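Local coordinates for protein viral CASP8 and FADD-like apoptosis regulator (PDB 2BBR) that inhibits death-receptor-induced apoptosis, interferes with host caspase-8 recruitment and activation at the death-inducing signalling complex, and suppresses host NF-kappa-B activation, at residues V61-Y65 with L79-E85; A114-A119 with M160-L164; N123-A129 with A142-L148. All coordinates share one frame; numbering follows the deposited sequence.

Interaction 1 (V61-Y65 with L79-E85); sequences VEMLY and LSKEGAE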
# COMPACT_ATOMS: atom_id res chain seq x y z
N VAL A 61 -7.15 -10.81 3.91
CA VAL A 61 -7.70 -10.13 5.07
C VAL A 61 -6.99 -8.80 5.29
O VAL A 61 -7.63 -7.78 5.56
CB VAL A 61 -7.60 -11.04 6.32
CG1 VAL A 61 -7.85 -10.24 7.59
CG2 VAL A 61 -8.63 -12.16 6.21
N GLU A 62 -5.66 -8.80 5.16
CA GLU A 62 -4.91 -7.56 5.34
C GLU A 62 -5.29 -6.55 4.27
O GLU A 62 -5.45 -5.36 4.56
CB GLU A 62 -3.40 -7.82 5.27
CG GLU A 62 -2.84 -8.52 6.49
CD GLU A 62 -1.35 -8.32 6.61
OE1 GLU A 62 -0.59 -9.19 6.15
OE2 GLU A 62 -0.95 -7.27 7.16
N MET A 63 -5.42 -7.00 3.03
CA MET A 63 -5.80 -6.10 1.95
C MET A 63 -7.13 -5.43 2.26
O MET A 63 -7.26 -4.22 2.14
CB MET A 63 -5.92 -6.86 0.63
CG MET A 63 -4.60 -7.34 0.07
SD MET A 63 -4.84 -8.25 -1.45
CE MET A 63 -3.18 -8.82 -1.77
N LEU A 64 -8.12 -6.23 2.65
CA LEU A 64 -9.43 -5.67 2.95
C LEU A 64 -9.38 -4.72 4.15
O LEU A 64 -10.06 -3.70 4.17
CB LEU A 64 -10.45 -6.79 3.20
CG LEU A 64 -10.75 -7.67 1.98
CD1 LEU A 64 -11.70 -8.79 2.38
CD2 LEU A 64 -11.36 -6.82 0.87
N TYR A 65 -8.57 -5.06 5.15
CA TYR A 65 -8.45 -4.20 6.31
C TYR A 65 -7.86 -2.84 5.92
O TYR A 65 -8.37 -1.79 6.31
CB TYR A 65 -7.54 -4.85 7.36
CG TYR A 65 -7.43 -4.03 8.62
CD1 TYR A 65 -8.35 -4.17 9.66
CD2 TYR A 65 -6.41 -3.08 8.77
CE1 TYR A 65 -8.27 -3.39 10.80
CE2 TYR A 65 -6.33 -2.29 9.92
CZ TYR A 65 -7.26 -2.45 10.93
OH TYR A 65 -7.19 -1.67 12.06
N LEU A 79 -15.01 -12.21 9.72
CA LEU A 79 -14.13 -11.56 10.67
C LEU A 79 -14.54 -10.14 11.02
O LEU A 79 -14.91 -9.35 10.15
CB LEU A 79 -12.70 -11.51 10.12
CG LEU A 79 -11.96 -12.83 9.92
CD1 LEU A 79 -10.63 -12.58 9.24
CD2 LEU A 79 -11.76 -13.52 11.26
N SER A 80 -14.47 -9.83 12.31
CA SER A 80 -14.75 -8.49 12.79
C SER A 80 -13.44 -7.73 12.60
O SER A 80 -12.41 -8.32 12.24
CB SER A 80 -15.08 -8.52 14.28
OG SER A 80 -13.95 -8.95 15.02
N LYS A 81 -13.47 -6.43 12.85
CA LYS A 81 -12.27 -5.60 12.73
C LYS A 81 -11.13 -6.17 13.59
O LYS A 81 -9.99 -6.27 13.13
CB LYS A 81 -12.61 -4.17 13.18
CG LYS A 81 -11.45 -3.19 13.18
CD LYS A 81 -11.95 -1.80 13.55
CE LYS A 81 -10.82 -0.79 13.61
NZ LYS A 81 -9.90 -1.02 14.76
N GLU A 82 -11.45 -6.56 14.82
CA GLU A 82 -10.46 -7.12 15.74
C GLU A 82 -9.92 -8.46 15.24
O GLU A 82 -8.74 -8.75 15.38
CB GLU A 82 -11.05 -7.29 17.14
CG GLU A 82 -11.30 -6.01 17.92
CD GLU A 82 -12.36 -5.11 17.30
OE1 GLU A 82 -13.28 -5.64 16.65
OE2 GLU A 82 -12.28 -3.88 17.49
N GLY A 83 -10.80 -9.27 14.66
CA GLY A 83 -10.37 -10.56 14.13
C GLY A 83 -9.37 -10.36 13.01
O GLY A 83 -8.40 -11.11 12.88
N ALA A 84 -9.61 -9.34 12.19
CA ALA A 84 -8.72 -9.04 11.07
C ALA A 84 -7.39 -8.48 11.57
O ALA A 84 -6.33 -8.79 11.02
CB ALA A 84 -9.39 -8.05 10.13
N GLU A 85 -7.44 -7.67 12.62
CA GLU A 85 -6.22 -7.08 13.16
C GLU A 85 -5.27 -8.15 13.70
O GLU A 85 -4.06 -7.94 13.76
CB GLU A 85 -6.58 -6.04 14.24
CG GLU A 85 -7.31 -4.85 13.64
CD GLU A 85 -7.81 -3.84 14.65
OE1 GLU A 85 -8.12 -4.23 15.79
OE2 GLU A 85 -7.92 -2.65 14.29

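Interaction 2 (A114-A119 with M160-L164); sequences ALRLFA and MLRTL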
# COMPACT_ATOMS: atom_id res chain seq x y z
N ALA A 114 -0.66 19.76 -3.34
CA ALA A 114 0.51 20.45 -2.82
C ALA A 114 1.72 19.51 -2.83
O ALA A 114 2.82 19.91 -3.19
CB ALA A 114 0.25 20.96 -1.41
N LEU A 115 1.50 18.26 -2.43
CA LEU A 115 2.58 17.28 -2.39
C LEU A 115 3.13 17.01 -3.78
O LEU A 115 4.34 16.90 -3.96
CB LEU A 115 2.09 15.98 -1.75
CG LEU A 115 1.76 16.07 -0.25
CD1 LEU A 115 1.12 14.78 0.20
CD2 LEU A 115 3.04 16.35 0.54
N ARG A 116 2.24 16.89 -4.77
CA ARG A 116 2.69 16.64 -6.13
C ARG A 116 3.55 17.81 -6.61
O ARG A 116 4.54 17.62 -7.31
CB ARG A 116 1.50 16.45 -7.08
CG ARG A 116 0.70 15.18 -6.84
CD ARG A 116 -0.24 14.90 -8.01
NE ARG A 116 -1.13 16.03 -8.26
CZ ARG A 116 -2.40 16.09 -7.89
NH1 ARG A 116 -2.96 15.08 -7.24
NH2 ARG A 116 -3.11 17.18 -8.15
N LEU A 117 3.16 19.03 -6.23
CA LEU A 117 3.91 20.22 -6.62
C LEU A 117 5.27 20.24 -5.92
O LEU A 117 6.27 20.60 -6.53
CB LEU A 117 3.11 21.48 -6.28
CG LEU A 117 1.77 21.63 -7.02
CD1 LEU A 117 1.11 22.94 -6.64
CD2 LEU A 117 2.01 21.58 -8.53
N PHE A 118 5.30 19.85 -4.65
CA PHE A 118 6.57 19.81 -3.91
C PHE A 118 7.51 18.84 -4.60
O PHE A 118 8.70 19.11 -4.76
CB PHE A 118 6.38 19.33 -2.46
CG PHE A 118 5.57 20.25 -1.59
CD1 PHE A 118 5.42 21.60 -1.90
CD2 PHE A 118 4.98 19.76 -0.43
CE1 PHE A 118 4.70 22.44 -1.06
CE2 PHE A 118 4.25 20.59 0.41
CZ PHE A 118 4.11 21.94 0.10
N ALA A 119 6.98 17.69 -5.00
CA ALA A 119 7.78 16.67 -5.67
C ALA A 119 8.37 17.17 -6.98
O ALA A 119 9.55 16.96 -7.25
CB ALA A 119 6.93 15.42 -5.92
N MET A 160 8.26 16.33 2.90
CA MET A 160 7.18 16.94 2.14
C MET A 160 5.95 17.12 3.03
O MET A 160 5.29 18.15 3.00
CB MET A 160 6.84 16.08 0.93
CG MET A 160 7.90 16.12 -0.17
SD MET A 160 7.80 14.78 -1.38
CE MET A 160 6.11 14.98 -1.97
N LEU A 161 5.66 16.11 3.84
CA LEU A 161 4.52 16.17 4.74
C LEU A 161 4.74 17.23 5.82
O LEU A 161 3.80 17.90 6.25
CB LEU A 161 4.27 14.80 5.37
CG LEU A 161 3.77 13.75 4.36
CD1 LEU A 161 3.95 12.35 4.93
CD2 LEU A 161 2.31 14.02 4.02
N ARG A 162 5.99 17.38 6.27
CA ARG A 162 6.30 18.39 7.28
C ARG A 162 6.06 19.78 6.69
O ARG A 162 5.50 20.65 7.35
CB ARG A 162 7.75 18.26 7.74
CG ARG A 162 8.09 19.18 8.91
CD ARG A 162 9.56 19.10 9.31
NE ARG A 162 9.96 17.76 9.71
CZ ARG A 162 10.71 16.94 8.97
NH1 ARG A 162 11.14 17.34 7.78
NH2 ARG A 162 11.02 15.73 9.41
N THR A 163 6.48 19.98 5.45
CA THR A 163 6.30 21.27 4.78
C THR A 163 4.81 21.60 4.68
O THR A 163 4.41 22.76 4.79
CB THR A 163 6.89 21.23 3.36
OG1 THR A 163 8.29 20.93 3.43
CG2 THR A 163 6.70 22.57 2.65
N LEU A 164 4.01 20.57 4.48
CA LEU A 164 2.56 20.70 4.37
C LEU A 164 1.94 20.98 5.74
O LEU A 164 0.76 21.31 5.85
CB LEU A 164 1.98 19.39 3.81
CG LEU A 164 0.47 19.30 3.57
CD1 LEU A 164 0.06 20.30 2.50
CD2 LEU A 164 0.11 17.88 3.14

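Interaction 3 (N123-A129 with A142-L148); sequences NPSLSTA and ALENVGL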
# COMPACT_ATOMS: atom_id res chain seq x y z
N ASN A 123 12.25 17.63 -8.04
CA ASN A 123 12.74 16.97 -9.25
C ASN A 123 11.74 17.22 -10.38
O ASN A 123 10.75 16.50 -10.51
CB ASN A 123 12.87 15.46 -9.01
CG ASN A 123 13.52 14.74 -10.18
OD1 ASN A 123 13.36 15.15 -11.33
ND2 ASN A 123 14.23 13.66 -9.89
N PRO A 124 12.01 18.23 -11.22
CA PRO A 124 11.13 18.57 -12.34
C PRO A 124 10.85 17.43 -13.31
O PRO A 124 9.86 17.47 -14.05
CB PRO A 124 11.87 19.74 -13.01
CG PRO A 124 13.30 19.45 -12.70
CD PRO A 124 13.23 19.05 -11.25
N SER A 125 11.71 16.41 -13.31
CA SER A 125 11.52 15.26 -14.20
C SER A 125 10.24 14.50 -13.87
O SER A 125 9.69 13.80 -14.72
CB SER A 125 12.71 14.31 -14.08
OG SER A 125 13.93 14.96 -14.38
N LEU A 126 9.76 14.66 -12.64
CA LEU A 126 8.55 13.97 -12.19
C LEU A 126 7.27 14.52 -12.80
O LEU A 126 6.22 13.87 -12.73
CB LEU A 126 8.46 14.05 -10.66
CG LEU A 126 9.54 13.29 -9.90
CD1 LEU A 126 9.41 13.56 -8.42
CD2 LEU A 126 9.42 11.80 -10.19
N SER A 127 7.34 15.70 -13.40
CA SER A 127 6.16 16.30 -14.00
C SER A 127 5.50 15.40 -15.04
O SER A 127 4.27 15.40 -15.18
CB SER A 127 6.52 17.64 -14.64
OG SER A 127 7.45 17.47 -15.69
N THR A 128 6.30 14.63 -15.77
CA THR A 128 5.76 13.74 -16.80
C THR A 128 5.15 12.46 -16.22
O THR A 128 4.50 11.70 -16.94
CB THR A 128 6.85 13.34 -17.82
OG1 THR A 128 7.91 12.65 -17.14
CG2 THR A 128 7.40 14.57 -18.51
N ALA A 129 5.37 12.22 -14.93
CA ALA A 129 4.84 11.03 -14.28
C ALA A 129 3.67 11.38 -13.37
O ALA A 129 3.05 10.50 -12.78
CB ALA A 129 5.94 10.35 -13.48
N ALA A 142 6.06 7.21 -8.29
CA ALA A 142 6.85 8.13 -9.10
C ALA A 142 8.15 8.49 -8.36
O ALA A 142 9.22 8.54 -8.97
CB ALA A 142 6.05 9.39 -9.41
N LEU A 143 8.04 8.74 -7.06
CA LEU A 143 9.22 9.07 -6.27
C LEU A 143 10.15 7.86 -6.19
O LEU A 143 11.37 8.00 -6.26
CB LEU A 143 8.81 9.50 -4.86
CG LEU A 143 8.10 10.85 -4.75
CD1 LEU A 143 7.43 10.98 -3.39
CD2 LEU A 143 9.07 11.99 -4.98
N GLU A 144 9.58 6.67 -6.05
CA GLU A 144 10.37 5.44 -5.98
C GLU A 144 11.12 5.23 -7.29
O GLU A 144 12.29 4.84 -7.29
CB GLU A 144 9.47 4.22 -5.80
CG GLU A 144 9.03 3.90 -4.39
CD GLU A 144 8.22 2.61 -4.35
OE1 GLU A 144 8.61 1.64 -5.03
OE2 GLU A 144 7.20 2.58 -3.63
N ASN A 145 10.44 5.47 -8.40
CA ASN A 145 11.03 5.23 -9.70
C ASN A 145 12.24 6.07 -10.06
O ASN A 145 13.01 5.69 -10.94
CB ASN A 145 9.94 5.31 -10.78
CG ASN A 145 8.94 4.17 -10.68
OD1 ASN A 145 9.23 3.14 -10.07
ND2 ASN A 145 7.77 4.34 -11.28
N VAL A 146 12.42 7.20 -9.39
CA VAL A 146 13.59 8.04 -9.63
C VAL A 146 14.56 7.95 -8.46
O VAL A 146 15.56 8.67 -8.41
CB VAL A 146 13.21 9.53 -9.88
CG1 VAL A 146 12.34 9.64 -11.12
CG2 VAL A 146 12.52 10.11 -8.67
N GLY A 147 14.27 7.06 -7.51
CA GLY A 147 15.15 6.86 -6.37
C GLY A 147 15.04 7.82 -5.20
O GLY A 147 15.93 7.83 -4.35
N LEU A 148 13.98 8.61 -5.13
CA LEU A 148 13.83 9.55 -4.02
C LEU A 148 13.34 8.88 -2.74
O LEU A 148 13.62 9.37 -1.64
CB LEU A 148 12.91 10.71 -4.41
CG LEU A 148 13.62 11.78 -5.25
CD1 LEU A 148 12.61 12.76 -5.81
CD2 LEU A 148 14.65 12.50 -4.40

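Interaction 1 (V61-Y65 with L79-E85)
The Tyr-65 ring and the Glu-85 carboxylate are the two flat groups that meet here, their planes 56° apart. Lys-81 CG lies at the ring edge, close to its plane, while Ala-84 CB and Glu-85 CG approach the ring obliquely; Glu-85 CG comes within 3.3 Å of Tyr-65 CE1. The ring is carried across to helix 81-85 because CG of Tyr-65 stands opposite the backbone N (chi1 -177°). Its hydroxyl then donates a short hydrogen bond, Tyr-65 OH to Glu-85 OE2 at 2.5 Å, taken by the anti lone pair of the carboxylate oxygen. Lys-81 NZ reaches the same OE2 from the syn side at 2.6 Å, lying 32° out of the carboxylate plane, as a salt bridge one helical turn back. Away from this polar end the contact is apolar: Val-61 CG1 sits 3.7 Å from Ala-84 CB, and Val-61 CG2 meets Leu-79 CD1 at about the same separation, the two side chains crossing nearly at right angles. Leu-73 touches both Val-61 and Ala-84, so helix 70-77 packs against this buried part of the contact. At the start of helix 81-85, Ser-80 is the N-cap, its OG accepting from Gly-83 N at 3.2 Å. With a hydroxyl and an ammonium group both bound to OE2, the Glu-85 carboxylate is probably held as the anion; the grip on the anti and syn sides of that oxygen should restrict its rotation.

Interaction 2 (A114-A119 with M160-L164)
In Met-160 the chain runs extended as far as SD and then bends (chi3 56°), which turns the methyl CE onto helix 109-122. There it lies 3.3 Å from Leu-115 O and 4.1 Å from Ala-119 CB. Phe-118 has its CG opposite the carbonyl carbon (chi1 -66°), and this lays the ring out toward the last turn of helix 155-163. On one face Ala-114 O, of the same helix as the ring, stands above the ring plane, offset toward the rim. Across the contact, Thr-163 comes from the opposing direction and brings CG2 obliquely to the ring, 4.1 Å from the Phe-118 centroid and 30° off the normal, an off-centre CH-pi contact beside CZ and CE2. Thr-163 OG1 is hydrogen-bonded to the backbone oxygen of Asp-159; CG2, on the other branch, is the atom that meets the ring.

Leu-115 supplies the inner apolar patch. Its CD2 packs 3.8 Å from Met-160 CB, CD1 meets Leu-161 CD2, and CG adjoins Leu-164 CD2, whose side chain crosses that of Leu-115 at about a right angle. Leu-164 CD1 also reaches Ala-114 CB at 4.0 Å. Leu-139 of helix 136-145 touches both Leu-115 and Ala-119, so the contact forms one side of the helical bundle core of the second death effector domain. Apolar contacts and a single CH-pi contact join the two segments. Leu-115 O, beside the methionine methyl, accepts its helical bond from Ala-119 N at 2.9 Å, so its polar need is met within helix 109-122 and the nearby Met-160 methyl need not supply a bond.

Interaction 3 (N123-A129 with A142-L148)
Ala-129 and Ala-142 mark the closest backbone approach, their CA atoms 6.3 Å apart, where the loop containing the 3-10 segment 124-126 runs alongside the last turn of helix 136-145. Leu-126 carries most of the contact. Its CD2 lies 3.5 Å from Ala-142 O and 3.7 Å from Val-146 CG1, while its CD1 meets Leu-143 CD2 at 3.8 Å, the two leucine side chains crossing nearly at right angles. The helix ends here in a Schellman motif: Gly-147, at positive phi (82°), is the C-prime residue, Leu-148 N bonds to Leu-143 O, and Gly-147 N to Glu-144 O. That turn brings Leu-148 back toward the loop, so that its CD1 stands 4.2 Å from Asn-123 CB and equally close to Leu-126 CD1. On the loop side an Asx turn shapes the chain just after helix 109-122, with Asn-123 OD1 accepting from Ser-125 N at 2.9 Å, the donor tilted 16° from the carbonyl plane. The side-chain amide nitrogen ND2 of Asn-123 meets Val-146 from the opposite direction, 4.1 Å from its CG2, a methyl that also touches Leu-126 CD2.

Overall arrangement
Interactions 2 and 3 belong to one cluster: their centres are 13 Å apart, all four segments fall in the second death effector domain range, and interaction 3 is nested inside the loop that interaction 2 closes. Ala-119 joins them, its O 3.6 Å from Leu-126 CD1 and its CB 4.1 Å from Leu-143 CD2. Interaction 1 precedes both in the chain and lies on the other side of the chain's centre, about 31 Å and 34 Å from interactions 2 and 3 by centres, and touches neither. It is also the contact with a ligand near it: the Tyr-65 side chain is about 6 Å from an azide ion, bound by Leu-88, Arg-95 and Lys-98 and probably from the crystallisation liquor.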